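Epimerase family protein SDR39U1 (PDB 4B4O) binds NADPH and is probably an NADP-dependent oxidoreductase of the extended epimerase/dehydratase type, whose physiological substrate is not established. Local coordinates at residues A[82-87]-A[138-143]; A[103-109]-A[151-157]. The protein carries 3 engineered substitutions. All blocks are in the same frame, centred on the assembly; numbering follows the deposited sequence.

In the fold
Both contacts are largely buried and belong to the Rossmann-type dinucleotide-binding domain, but they lie in different layers. Contact 2 pairs two neighbouring strands in the middle of the parallel sheet, its centre about 9 Å from the centre of the chain; contact 1 packs two helices over one face of that sheet, its centre about 15 Å from that of the chain, with Lys138 exposed at its margin. Strand 102-108 follows helix 72-95 and precedes helix 131-143 in sequence, so the segments alternate along the chain. Backbone hydrogen bonds hold contact 2, side-chain packing contact 1. Ala143 O and Glu140 OE2 reach Trp103 NE1 and Thr107 OG1 between the layers, and both contacts touch NADPH.

Contact 1 of 2, residues A[82-87]-A[138-143]; sequences RLETTQ and KWEAAA. With NDP (NADPH dihydro-nicotinamide-adenine-dinucleotide phosphate), chain I.
Two helical segments, 82-87 and 138-143, run nearly parallel, with their axes 8.4 Å apart at closest approach and a signed crossing angle of -15°. Leu83 faces Trp139 (CA-CA 5.4 Å) and Gln87 faces Ala142 (CA-CA 5.1 Å); the small alanine permits this close approach.

Apolar packing fills the interface. Leu83, in the mt rotamer, brings CD2 to 3.7 Å from Lys138 CB and 4.4 Å from Ala142 CB, while Thr86 CG2 lies 3.5 Å from Ala143 CB. Trp139, with chi1 t, swings its indole under the first helix. Arg82 crosses one face of this ring in a CH-pi contact, its CD 3.5 Å from the centroid of the six-membered ring.

The polar groups turn to backbone and cofactor. Thr86, with chi1 m, donates OG1 to Arg82 O at 2.7 Å, one turn back. Arg82, with chi1 m and chi2 and chi3 both t, reaches out so that its NH2 donates to NADPH O2D at 2.9 Å, while its NH1 bonds to Glu61 O. Trp139 CZ2 approaches NADPH O3D at 3.3 Å. Arg82 and Trp139 thus form part of the nucleotide pocket, on the nicotinamide ribose.

Helices 72-95 and 131-143 lie side by side on the parallel sheet of the Rossmann-type fold, where Thr86, Trp139 and Ala143 all rest on Leu105 of strand 102-108.

Contact 2 of 2, residues A[103-109]-A[151-157]; sequences WVLVTGV and RQVVVRS. With NDP (NADPH dihydro-nicotinamide-adenine-dinucleotide phosphate), chain I.
Trp103, the residue most covered in this pairing, lies at the start of the segment pair, in a parallel ladder between strands 103-108 and 151-157, whose axes come within 4.1 Å at an angle of 31°. Its N donates to Arg151 O at 2.8 Å and its O accepts from Val153 N at 3.0 Å, flanking the bridge to Gln152. A water lies 2.7 Å from Trp103 O and 3.0 Å from Val153 O, within hydrogen-bonding distance of both. With chi1 t, the indole extends toward helix 72-95 and its NE1 bonds to Ala143 O.

The ladder continues in extended conformation with Leu105 N to Val153 O at 3.0 Å, Val155 N to Leu105 O at 2.8 Å and Thr107 N to Val155 O at 2.9 Å. Trp103, Leu105 and Thr107 point to the face covered by helices 72-95 and 131-143; Val104 and Val106 point to the other, against Leu202 of helix 195-207. This parallel sheet with helices on both faces is the Rossmann-type fold, and the two strands are joined by a beta-alpha-beta crossover through helix 131-143.

Ser157, second in covered area, closes the pairing where the strands reach the cofactor. Its N donates to Thr107 O at 2.9 Å and its O accepts from Val109 N at 3.1 Å. Ser157 CB lies 3.5 Å from NADPH C5N, and Thr107 O is 3.3 Å from NADPH C6N, so these strand ends border the nicotinamide.

Thr107, with chi1 p, places OG1 3.4 Å from Arg156 CG; that hydroxyl and Arg156 NE share Glu140 OE2, by hydrogen bond and salt bridge respectively.

Contact 1 of 2, residues A[82-87]-A[138-143]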
ATOM      1  N   ARG A  82      -2.426 -11.082   6.744  1.00 22.05           N
ATOM      2  CA  ARG A  82      -2.653  -9.711   7.160  1.00 20.69           C
ATOM      3  C   ARG A  82      -3.291  -9.608   8.557  1.00 21.33           C
ATOM      4  O   ARG A  82      -2.822  -8.828   9.392  1.00 20.97           O
ATOM      5  CB  ARG A  82      -3.477  -8.957   6.104  1.00 19.61           C
ATOM      6  CG  ARG A  82      -2.683  -8.688   4.842  1.00 18.89           C
ATOM      7  CD  ARG A  82      -3.505  -8.322   3.627  1.00 18.37           C
ATOM      8  NE  ARG A  82      -2.613  -7.926   2.536  1.00 17.80           N
ATOM      9  CZ  ARG A  82      -2.063  -8.750   1.652  1.00 18.63           C
ATOM     10  NH1 ARG A  82      -2.285 -10.073   1.686  1.00 20.11           N
ATOM     11  NH2 ARG A  82      -1.267  -8.252   0.717  1.00 18.21           N
ATOM     12  N   LEU A  83      -4.335 -10.380   8.826  1.00 22.51           N
ATOM     13  CA  LEU A  83      -4.988 -10.322  10.137  1.00 23.43           C
ATOM     14  C   LEU A  83      -4.070 -10.820  11.272  1.00 24.55           C
ATOM     15  O   LEU A  83      -3.992 -10.209  12.332  1.00 24.73           O
ATOM     16  CB  LEU A  83      -6.294 -11.129  10.144  1.00 24.78           C
ATOM     17  CG  LEU A  83      -7.412 -10.935   9.114  1.00 24.35           C
ATOM     18  CD1 LEU A  83      -8.627 -11.788   9.476  1.00 26.19           C
ATOM     19  CD2 LEU A  83      -7.799  -9.465   8.996  1.00 22.84           C
ATOM     20  N   GLU A  84      -3.373 -11.934  11.049  1.00 25.50           N
ATOM     21  CA  GLU A  84      -2.570 -12.540  12.115  1.00 26.89           C
ATOM     22  C   GLU A  84      -1.406 -11.650  12.477  1.00 25.99           C
ATOM     23  O   GLU A  84      -1.226 -11.350  13.645  1.00 26.66           O
ATOM     24  CB  GLU A  84      -2.096 -13.950  11.757  1.00 28.36           C
ATOM     25  CG  GLU A  84      -3.237 -14.941  11.703  1.00 29.89           C
ATOM     26  CD  GLU A  84      -2.842 -16.308  11.147  1.00 31.47           C
ATOM     27  OE1 GLU A  84      -1.657 -16.733  11.317  1.00 32.07           O
ATOM     28  OE2 GLU A  84      -3.749 -17.006  10.607  1.00 32.43           O
ATOM     29  N   THR A  85      -0.626 -11.213  11.497  1.00 24.70           N
ATOM     30  CA  THR A  85       0.505 -10.315  11.786  1.00 23.97           C
ATOM     31  C   THR A  85       0.031  -9.014  12.433  1.00 23.20           C
ATOM     32  O   THR A  85       0.599  -8.570  13.424  1.00 23.71           O
ATOM     33  CB  THR A  85       1.356  -9.976  10.546  1.00 22.82           C
ATOM     34  OG1 THR A  85       0.553  -9.290   9.580  1.00 21.45           O
ATOM     35  CG2 THR A  85       1.972 -11.239   9.964  1.00 23.91           C
ATOM     36  N   THR A  86      -1.042  -8.439  11.910  1.00 22.26           N
ATOM     37  CA  THR A  86      -1.577  -7.213  12.485  1.00 21.77           C
ATOM     38  C   THR A  86      -2.035  -7.425  13.936  1.00 23.36           C
ATOM     39  O   THR A  86      -1.755  -6.617  14.816  1.00 23.66           O
ATOM     40  CB  THR A  86      -2.722  -6.641  11.616  1.00 20.70           C
ATOM     41  OG1 THR A  86      -2.227  -6.380  10.300  1.00 19.43           O
ATOM     42  CG2 THR A  86      -3.302  -5.337  12.211  1.00 20.42           C
ATOM     43  N   GLN A  87      -2.734  -8.516  14.181  1.00 24.60           N
ATOM     44  CA  GLN A  87      -3.294  -8.790  15.511  1.00 26.39           C
ATOM     45  C   GLN A  87      -2.181  -9.037  16.501  1.00 27.55           C
ATOM     46  O   GLN A  87      -2.247  -8.616  17.650  1.00 28.66           O
ATOM     47  CB  GLN A  87      -4.250  -9.982  15.425  1.00 27.64           C
ATOM     48  CG  GLN A  87      -4.881 -10.397  16.741  1.00 29.81           C
ATOM     49  CD  GLN A  87      -6.415 -10.491  16.667  1.00 30.43           C
ATOM     50  OE1 GLN A  87      -7.034 -11.524  17.027  1.00 32.25           O
ATOM     51  NE2 GLN A  87      -7.041  -9.400  16.210  1.00 29.10           N
ATOM     52  N   LYS A 138     -11.750  -6.012   8.025  1.00 21.39           N
ATOM     53  CA  LYS A 138     -11.245  -6.963   9.032  1.00 22.48           C
ATOM     54  C   LYS A 138      -9.807  -6.646   9.421  1.00 21.58           C
ATOM     55  O   LYS A 138      -9.421  -6.743  10.571  1.00 22.32           O
ATOM     56  CB  LYS A 138     -11.329  -8.406   8.509  1.00 23.50           C
ATOM     57  CG  LYS A 138     -12.739  -8.952   8.410  1.00 25.02           C
ATOM     58  CD  LYS A 138     -12.793 -10.049   7.360  1.00 25.64           C
ATOM     59  CE  LYS A 138     -14.005 -10.963   7.534  1.00 27.80           C
ATOM     60  NZ  LYS A 138     -14.362 -11.591   6.231  1.00 28.26           N
ATOM     61  N   TRP A 139      -9.044  -6.252   8.423  1.00 20.17           N
ATOM     62  CA  TRP A 139      -7.655  -5.864   8.579  1.00 19.30           C
ATOM     63  C   TRP A 139      -7.521  -4.677   9.500  1.00 19.06           C
ATOM     64  O   TRP A 139      -6.718  -4.684  10.424  1.00 19.44           O
ATOM     65  CB  TRP A 139      -7.138  -5.520   7.192  1.00 18.03           C
ATOM     66  CG  TRP A 139      -5.659  -5.504   6.950  1.00 17.40           C
ATOM     67  CD1 TRP A 139      -4.623  -5.670   7.855  1.00 17.73           C
ATOM     68  CD2 TRP A 139      -5.015  -5.264   5.669  1.00 16.50           C
ATOM     69  NE1 TRP A 139      -3.408  -5.558   7.218  1.00 17.09           N
ATOM     70  CE2 TRP A 139      -3.585  -5.314   5.904  1.00 16.37           C
ATOM     71  CE3 TRP A 139      -5.472  -5.023   4.396  1.00 16.02           C
ATOM     72  CZ2 TRP A 139      -2.678  -5.122   4.896  1.00 15.81           C
ATOM     73  CZ3 TRP A 139      -4.537  -4.832   3.384  1.00 15.46           C
ATOM     74  CH2 TRP A 139      -3.176  -4.890   3.630  1.00 15.37           C
ATOM     75  N   GLU A 140      -8.312  -3.645   9.252  1.00 18.62           N
ATOM     76  CA  GLU A 140      -8.316  -2.474  10.108  1.00 18.70           C
ATOM     77  C   GLU A 140      -8.833  -2.834  11.490  1.00 20.35           C
ATOM     78  O   GLU A 140      -8.295  -2.376  12.495  1.00 20.87           O
ATOM     79  CB  GLU A 140      -9.123  -1.336   9.462  1.00 18.12           C
ATOM     80  CG  GLU A 140      -8.427  -0.825   8.203  1.00 16.66           C
ATOM     81  CD  GLU A 140      -9.153   0.301   7.454  1.00 16.16           C
ATOM     82  OE1 GLU A 140     -10.155   0.848   7.961  1.00 16.91           O
ATOM     83  OE2 GLU A 140      -8.677   0.638   6.335  1.00 15.18           O
ATOM     84  N   ALA A 141      -9.854  -3.680  11.555  1.00 21.41           N
ATOM     85  CA  ALA A 141     -10.372  -4.123  12.856  1.00 23.28           C
ATOM     86  C   ALA A 141      -9.273  -4.794  13.678  1.00 23.87           C
ATOM     87  O   ALA A 141      -9.220  -4.653  14.901  1.00 25.17           O
ATOM     88  CB  ALA A 141     -11.534  -5.081  12.668  1.00 24.46           C
ATOM     89  N   ALA A 142      -8.425  -5.559  13.000  1.00 23.15           N
ATOM     90  CA  ALA A 142      -7.378  -6.315  13.647  1.00 23.82           C
ATOM     91  C   ALA A 142      -6.349  -5.376  14.288  1.00 23.44           C
ATOM     92  O   ALA A 142      -5.737  -5.714  15.300  1.00 24.59           O
ATOM     93  CB  ALA A 142      -6.733  -7.247  12.641  1.00 23.22           C
ATOM     94  N   ALA A 143      -6.174  -4.205  13.692  1.00 22.05           N
ATOM     95  CA  ALA A 143      -5.211  -3.234  14.189  1.00 21.79           C
ATOM     96  C   ALA A 143      -5.743  -2.392  15.343  1.00 23.02           C
ATOM     97  O   ALA A 143      -4.960  -1.726  16.020  1.00 23.40           O
ATOM     98  CB  ALA A 143      -4.763  -2.315  13.050  1.00 20.05           C
TER
HETATM   99  PA  NDP I 999       5.608  -6.827  -0.440  1.00  2.00           P
HETATM  100  O1A NDP I 999       5.010  -8.161  -0.951  1.00  2.00           O
HETATM  101  O2A NDP I 999       6.848  -6.216  -1.126  1.00  2.00           O
HETATM  102  O5B NDP I 999       6.102  -6.925   1.111  1.00  2.00           O
HETATM  103  C5B NDP I 999       5.368  -7.808   1.954  1.00  2.00           C
HETATM  104  C4B NDP I 999       6.280  -8.262   3.066  1.00  2.00           C
HETATM  105  O4B NDP I 999       5.469  -8.960   4.009  1.00  2.00           O
HETATM  106  C3B NDP I 999       7.365  -9.216   2.557  1.00  2.00           C
HETATM  107  O3B NDP I 999       8.677  -8.593   2.451  1.00  2.00           O
HETATM  108  C2B NDP I 999       7.397 -10.328   3.595  1.00  2.00           C
HETATM  109  O2B NDP I 999       8.400 -10.111   4.576  1.00  2.00           O
HETATM  110  C1B NDP I 999       6.083 -10.205   4.305  1.00  2.00           C
HETATM  111  N9A NDP I 999       5.238 -11.283   3.785  1.00  2.00           N
HETATM  112  C8A NDP I 999       5.021 -11.729   2.505  1.00  2.00           C
HETATM  113  N7A NDP I 999       4.164 -12.835   2.550  1.00  2.00           N
HETATM  114  C5A NDP I 999       3.866 -13.067   3.856  1.00  2.00           C
HETATM  115  C6A NDP I 999       3.054 -14.011   4.629  1.00  2.00           C
HETATM  116  N6A NDP I 999       2.318 -14.968   4.026  1.00  2.00           N
HETATM  117  N1A NDP I 999       3.034 -13.900   5.973  1.00  2.00           N
HETATM  118  C2A NDP I 999       3.775 -12.937   6.593  1.00  2.00           C
HETATM  119  N3A NDP I 999       4.524 -12.014   5.955  1.00  2.00           N
HETATM  120  C4A NDP I 999       4.576 -12.044   4.642  1.00  2.00           C
HETATM  121  O3  NDP I 999       4.313  -5.857  -0.466  1.00  2.00           O
HETATM  122  PN  NDP I 999       4.396  -4.251  -0.566  1.00  2.00           P
HETATM  123  O1N NDP I 999       5.666  -3.782   0.127  1.00  2.00           O
HETATM  124  O2N NDP I 999       4.186  -3.829  -1.989  1.00  2.00           O
HETATM  125  O5D NDP I 999       3.064  -3.792   0.287  1.00  2.00           O
HETATM  126  C5D NDP I 999       3.105  -4.105   1.698  1.00  2.00           C
HETATM  127  C4D NDP I 999       1.724  -4.089   2.321  1.00  2.00           C
HETATM  128  O4D NDP I 999       1.063  -2.971   1.739  1.00  2.00           O
HETATM  129  C3D NDP I 999       0.849  -5.315   1.993  1.00  2.00           C
HETATM  130  O3D NDP I 999       0.057  -5.704   3.161  1.00  2.00           O
HETATM  131  C2D NDP I 999      -0.013  -4.850   0.814  1.00  2.00           C
HETATM  132  O2D NDP I 999      -1.360  -5.333   0.735  1.00  2.00           O
HETATM  133  C1D NDP I 999      -0.147  -3.377   1.096  1.00  2.00           C
HETATM  134  N1N NDP I 999      -0.419  -2.570  -0.107  1.00  2.00           N
HETATM  135  C2N NDP I 999       0.416  -2.572  -1.155  1.00  2.00           C
HETATM  136  C3N NDP I 999       0.150  -1.812  -2.273  1.00  2.00           C
HETATM  137  C7N NDP I 999       1.114  -1.840  -3.400  1.00  2.00           C
HETATM  138  O7N NDP I 999       2.243  -2.272  -3.179  1.00  2.00           O
HETATM  139  N7N NDP I 999       0.767  -1.407  -4.609  1.00  2.00           N
HETATM  140  C4N NDP I 999      -1.043  -0.921  -2.339  1.00  2.00           C
HETATM  141  C5N NDP I 999      -1.875  -0.983  -1.143  1.00  2.00           C
HETATM  142  C6N NDP I 999      -1.524  -1.797  -0.082  1.00  2.00           C
HETATM  143  P2B NDP I 999       9.327 -11.389   5.080  1.00  2.00           P
HETATM  144  O1X NDP I 999       8.459 -12.187   6.030  1.00  2.00           O
HETATM  145  O2X NDP I 999       9.733 -12.197   3.811  1.00  2.00           O
HETATM  146  O3X NDP I 999      10.423 -10.546   5.778  1.00  2.00           O

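Contact 2 of 2, residues A[103-109]-A[151-157]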
ATOM      1  N   TRP A 103       1.111   4.002  16.018  1.00 22.59           N
ATOM      2  CA  TRP A 103       0.824   2.673  15.403  1.00 21.56           C
ATOM      3  C   TRP A 103       0.116   2.859  14.086  1.00 19.93           C
ATOM      4  O   TRP A 103      -0.995   3.372  14.037  1.00 19.90           O
ATOM      5  CB  TRP A 103      -0.030   1.851  16.360  1.00 22.70           C
ATOM      6  CG  TRP A 103      -0.743   0.599  15.858  1.00 22.06           C
ATOM      7  CD1 TRP A 103      -2.054   0.247  16.102  1.00 22.50           C
ATOM      8  CD2 TRP A 103      -0.195  -0.554  15.127  1.00 21.30           C
ATOM      9  NE1 TRP A 103      -2.353  -0.978  15.572  1.00 22.06           N
ATOM     10  CE2 TRP A 103      -1.296  -1.512  14.979  1.00 21.36           C
ATOM     11  CE3 TRP A 103       1.037  -0.873  14.587  1.00 20.81           C
ATOM     12  CZ2 TRP A 103      -1.149  -2.713  14.306  1.00 20.97           C
ATOM     13  CZ3 TRP A 103       1.175  -2.096  13.919  1.00 20.41           C
ATOM     14  CH2 TRP A 103       0.102  -2.985  13.771  1.00 20.49           C
ATOM     15  N   VAL A 104       0.781   2.479  13.006  1.00 18.77           N
ATOM     16  CA  VAL A 104       0.329   2.811  11.669  1.00 17.39           C
ATOM     17  C   VAL A 104       0.187   1.568  10.817  1.00 16.62           C
ATOM     18  O   VAL A 104       1.110   0.767  10.749  1.00 16.76           O
ATOM     19  CB  VAL A 104       1.329   3.749  11.005  1.00 17.00           C
ATOM     20  CG1 VAL A 104       0.808   4.177   9.638  1.00 15.81           C
ATOM     21  CG2 VAL A 104       1.607   4.920  11.946  1.00 18.15           C
ATOM     22  N   LEU A 105      -0.969   1.416  10.170  1.00 16.02           N
ATOM     23  CA  LEU A 105      -1.238   0.273   9.288  1.00 15.51           C
ATOM     24  C   LEU A 105      -1.434   0.741   7.874  1.00 14.47           C
ATOM     25  O   LEU A 105      -1.964   1.833   7.640  1.00 14.16           O
ATOM     26  CB  LEU A 105      -2.506  -0.452   9.732  1.00 16.05           C
ATOM     27  CG  LEU A 105      -2.825  -1.730   8.960  1.00 15.93           C
ATOM     28  CD1 LEU A 105      -1.668  -2.720   9.041  1.00 16.33           C
ATOM     29  CD2 LEU A 105      -4.085  -2.357   9.525  1.00 16.77           C
ATOM     30  N   VAL A 106      -0.959  -0.061   6.925  1.00 14.13           N
ATOM     31  CA  VAL A 106      -1.223   0.198   5.511  1.00 13.39           C
ATOM     32  C   VAL A 106      -2.272  -0.787   5.066  1.00 13.51           C
ATOM     33  O   VAL A 106      -2.108  -1.996   5.231  1.00 14.06           O
ATOM     34  CB  VAL A 106       0.033   0.053   4.610  1.00 13.23           C
ATOM     35  CG1 VAL A 106      -0.354  -0.001   3.141  1.00 12.82           C
ATOM     36  CG2 VAL A 106       1.015   1.195   4.831  1.00 13.20           C
ATOM     37  N   THR A 107      -3.373  -0.269   4.531  1.00 13.20           N
ATOM     38  CA  THR A 107      -4.355  -1.118   3.852  1.00 13.42           C
ATOM     39  C   THR A 107      -4.561  -0.539   2.443  1.00 12.91           C
ATOM     40  O   THR A 107      -3.598  -0.024   1.850  1.00 12.53           O
ATOM     41  CB  THR A 107      -5.638  -1.264   4.677  1.00 13.99           C
ATOM     42  OG1 THR A 107      -6.339  -0.015   4.724  1.00 13.74           O
ATOM     43  CG2 THR A 107      -5.305  -1.691   6.101  1.00 14.68           C
ATOM     44  N   GLY A 108      -5.761  -0.643   1.888  1.00 13.08           N
ATOM     45  CA  GLY A 108      -5.947  -0.339   0.475  1.00 12.89           C
ATOM     46  C   GLY A 108      -7.201   0.417   0.112  1.00 12.92           C
ATOM     47  O   GLY A 108      -8.184   0.414   0.835  1.00 13.28           O
ATOM     48  N   VAL A 109      -7.160   1.065  -1.039  1.00 12.73           N
ATOM     49  CA  VAL A 109      -8.315   1.795  -1.542  1.00 12.92           C
ATOM     50  C   VAL A 109      -9.425   0.854  -1.994  1.00 13.68           C
ATOM     51  O   VAL A 109     -10.533   1.304  -2.295  1.00 14.07           O
ATOM     52  CB  VAL A 109      -7.950   2.753  -2.703  1.00 12.74           C
ATOM     53  CG1 VAL A 109      -7.033   3.863  -2.225  1.00 12.24           C
ATOM     54  CG2 VAL A 109      -7.376   1.984  -3.872  1.00 13.05           C
ATOM     55  N   ARG A 151      -1.350   6.522  19.578  1.00 23.36           N
ATOM     56  CA  ARG A 151      -1.920   7.208  18.423  1.00 22.26           C
ATOM     57  C   ARG A 151      -2.053   6.224  17.250  1.00 21.33           C
ATOM     58  O   ARG A 151      -1.140   5.459  16.983  1.00 21.45           O
ATOM     59  CB  ARG A 151      -1.003   8.359  18.061  1.00 22.36           C
ATOM     60  CG  ARG A 151      -1.667   9.475  17.298  1.00 21.75           C
ATOM     61  CD  ARG A 151      -0.824  10.734  17.351  1.00 22.39           C
ATOM     62  NE  ARG A 151       0.595  10.478  17.106  1.00 22.71           N
ATOM     63  CZ  ARG A 151       1.123  10.211  15.918  1.00 21.99           C
ATOM     64  NH1 ARG A 151       0.361  10.134  14.830  1.00 20.84           N
ATOM     65  NH2 ARG A 151       2.419   9.995  15.807  1.00 22.53           N
ATOM     66  N   GLN A 152      -3.209   6.221  16.587  1.00 20.60           N
ATOM     67  CA  GLN A 152      -3.512   5.219  15.555  1.00 19.92           C
ATOM     68  C   GLN A 152      -3.755   5.861  14.201  1.00 18.94           C
ATOM     69  O   GLN A 152      -4.523   6.826  14.081  1.00 18.77           O
ATOM     70  CB  GLN A 152      -4.728   4.367  15.942  1.00 20.21           C
ATOM     71  CG  GLN A 152      -4.542   3.630  17.254  1.00 21.30           C
ATOM     72  CD  GLN A 152      -5.589   2.598  17.547  1.00 21.77           C
ATOM     73  OE1 GLN A 152      -5.772   1.608  16.824  1.00 21.63           O
ATOM     74  NE2 GLN A 152      -6.251   2.793  18.658  1.00 22.52           N
ATOM     75  N   VAL A 153      -3.092   5.320  13.182  1.00 18.42           N
ATOM     76  CA  VAL A 153      -3.252   5.806  11.820  1.00 17.54           C
ATOM     77  C   VAL A 153      -3.429   4.606  10.884  1.00 17.13           C
ATOM     78  O   VAL A 153      -2.787   3.577  11.048  1.00 17.49           O
ATOM     79  CB  VAL A 153      -2.040   6.652  11.344  1.00 17.41           C
ATOM     80  CG1 VAL A 153      -2.266   7.117   9.912  1.00 16.58           C
ATOM     81  CG2 VAL A 153      -1.832   7.856  12.237  1.00 18.04           C
ATOM     82  N   VAL A 154      -4.322   4.739   9.912  1.00 16.56           N
ATOM     83  CA  VAL A 154      -4.445   3.747   8.867  1.00 16.23           C
ATOM     84  C   VAL A 154      -4.303   4.486   7.554  1.00 15.47           C
ATOM     85  O   VAL A 154      -5.043   5.414   7.291  1.00 15.28           O
ATOM     86  CB  VAL A 154      -5.794   3.007   8.906  1.00 16.55           C
ATOM     87  CG1 VAL A 154      -5.954   2.177   7.656  1.00 16.27           C
ATOM     88  CG2 VAL A 154      -5.893   2.139  10.147  1.00 17.44           C
ATOM     89  N   VAL A 155      -3.349   4.069   6.737  1.00 15.18           N
ATOM     90  CA  VAL A 155      -3.158   4.637   5.410  1.00 14.53           C
ATOM     91  C   VAL A 155      -3.686   3.664   4.363  1.00 14.31           C
ATOM     92  O   VAL A 155      -3.126   2.586   4.155  1.00 14.50           O
ATOM     93  CB  VAL A 155      -1.661   4.977   5.160  1.00 14.49           C
ATOM     94  CG1 VAL A 155      -1.465   5.686   3.830  1.00 13.92           C
ATOM     95  CG2 VAL A 155      -1.114   5.850   6.294  1.00 14.99           C
ATOM     96  N   ARG A 156      -4.794   4.023   3.731  1.00 14.10           N
ATOM     97  CA  ARG A 156      -5.345   3.222   2.649  1.00 14.02           C
ATOM     98  C   ARG A 156      -4.621   3.630   1.370  1.00 13.44           C
ATOM     99  O   ARG A 156      -4.818   4.733   0.850  1.00 13.14           O
ATOM    100  CB  ARG A 156      -6.841   3.466   2.499  1.00 14.27           C
ATOM    101  CG  ARG A 156      -7.681   2.864   3.620  1.00 15.01           C
ATOM    102  CD  ARG A 156      -9.072   3.471   3.679  1.00 15.40           C
ATOM    103  NE  ARG A 156      -9.857   2.933   4.789  1.00 16.22           N
ATOM    104  CZ  ARG A 156     -11.047   3.370   5.158  1.00 16.83           C
ATOM    105  NH1 ARG A 156     -11.629   4.369   4.510  1.00 16.76           N
ATOM    106  NH2 ARG A 156     -11.667   2.792   6.163  1.00 17.65           N
ATOM    107  N   SER A 157      -3.817   2.729   0.826  1.00 13.43           N
ATOM    108  CA  SER A 157      -2.945   3.060  -0.291  1.00 12.99           C
ATOM    109  C   SER A 157      -3.536   2.710  -1.649  1.00 12.82           C
ATOM    110  O   SER A 157      -4.215   1.693  -1.821  1.00 13.21           O
ATOM    111  CB  SER A 157      -1.619   2.318  -0.136  1.00 13.24           C
ATOM    112  OG  SER A 157      -0.710   2.658  -1.168  1.00 12.94           O
TER
HETATM  113  PA  NDP I 999       5.608  -6.827  -0.440  1.00  2.00           P
HETATM  114  O1A NDP I 999       5.010  -8.161  -0.951  1.00  2.00           O
HETATM  115  O2A NDP I 999       6.848  -6.216  -1.126  1.00  2.00           O
HETATM  116  O5B NDP I 999       6.102  -6.925   1.111  1.00  2.00           O
HETATM  117  C5B NDP I 999       5.368  -7.808   1.954  1.00  2.00           C
HETATM  118  C4B NDP I 999       6.280  -8.262   3.066  1.00  2.00           C
HETATM  119  O4B NDP I 999       5.469  -8.960   4.009  1.00  2.00           O
HETATM  120  C3B NDP I 999       7.365  -9.216   2.557  1.00  2.00           C
HETATM  121  O3B NDP I 999       8.677  -8.593   2.451  1.00  2.00           O
HETATM  122  C2B NDP I 999       7.397 -10.328   3.595  1.00  2.00           C
HETATM  123  O2B NDP I 999       8.400 -10.111   4.576  1.00  2.00           O
HETATM  124  C1B NDP I 999       6.083 -10.205   4.305  1.00  2.00           C
HETATM  125  N9A NDP I 999       5.238 -11.283   3.785  1.00  2.00           N
HETATM  126  C8A NDP I 999       5.021 -11.729   2.505  1.00  2.00           C
HETATM  127  N7A NDP I 999       4.164 -12.835   2.550  1.00  2.00           N
HETATM  128  C5A NDP I 999       3.866 -13.067   3.856  1.00  2.00           C
HETATM  129  C6A NDP I 999       3.054 -14.011   4.629  1.00  2.00           C
HETATM  130  N6A NDP I 999       2.318 -14.968   4.026  1.00  2.00           N
HETATM  131  N1A NDP I 999       3.034 -13.900   5.973  1.00  2.00           N
HETATM  132  C2A NDP I 999       3.775 -12.937   6.593  1.00  2.00           C
HETATM  133  N3A NDP I 999       4.524 -12.014   5.955  1.00  2.00           N
HETATM  134  C4A NDP I 999       4.576 -12.044   4.642  1.00  2.00           C
HETATM  135  O3  NDP I 999       4.313  -5.857  -0.466  1.00  2.00           O
HETATM  136  PN  NDP I 999       4.396  -4.251  -0.566  1.00  2.00           P
HETATM  137  O1N NDP I 999       5.666  -3.782   0.127  1.00  2.00           O
HETATM  138  O2N NDP I 999       4.186  -3.829  -1.989  1.00  2.00           O
HETATM  139  O5D NDP I 999       3.064  -3.792   0.287  1.00  2.00           O
HETATM  140  C5D NDP I 999       3.105  -4.105   1.698  1.00  2.00           C
HETATM  141  C4D NDP I 999       1.724  -4.089   2.321  1.00  2.00           C
HETATM  142  O4D NDP I 999       1.063  -2.971   1.739  1.00  2.00           O
HETATM  143  C3D NDP I 999       0.849  -5.315   1.993  1.00  2.00           C
HETATM  144  O3D NDP I 999       0.057  -5.704   3.161  1.00  2.00           O
HETATM  145  C2D NDP I 999      -0.013  -4.850   0.814  1.00  2.00           C
HETATM  146  O2D NDP I 999      -1.360  -5.333   0.735  1.00  2.00           O
HETATM  147  C1D NDP I 999      -0.147  -3.377   1.096  1.00  2.00           C
HETATM  148  N1N NDP I 999      -0.419  -2.570  -0.107  1.00  2.00           N
HETATM  149  C2N NDP I 999       0.416  -2.572  -1.155  1.00  2.00           C
HETATM  150  C3N NDP I 999       0.150  -1.812  -2.273  1.00  2.00           C
HETATM  151  C7N NDP I 999       1.114  -1.840  -3.400  1.00  2.00           C
HETATM  152  O7N NDP I 999       2.243  -2.272  -3.179  1.00  2.00           O
HETATM  153  N7N NDP I 999       0.767  -1.407  -4.609  1.00  2.00           N
HETATM  154  C4N NDP I 999      -1.043  -0.921  -2.339  1.00  2.00           C
HETATM  155  C5N NDP I 999      -1.875  -0.983  -1.143  1.00  2.00           C
HETATM  156  C6N NDP I 999      -1.524  -1.797  -0.082  1.00  2.00           C
HETATM  157  P2B NDP I 999       9.327 -11.389   5.080  1.00  2.00           P
HETATM  158  O1X NDP I 999       8.459 -12.187   6.030  1.00  2.00           O
HETATM  159  O2X NDP I 999       9.733 -12.197   3.811  1.00  2.00           O
HETATM  160  O3X NDP I 999      10.423 -10.546   5.778  1.00  2.00           O
HETATM  161  O   HOH W   1      -2.977   1.683  13.337  1.00  2.00           O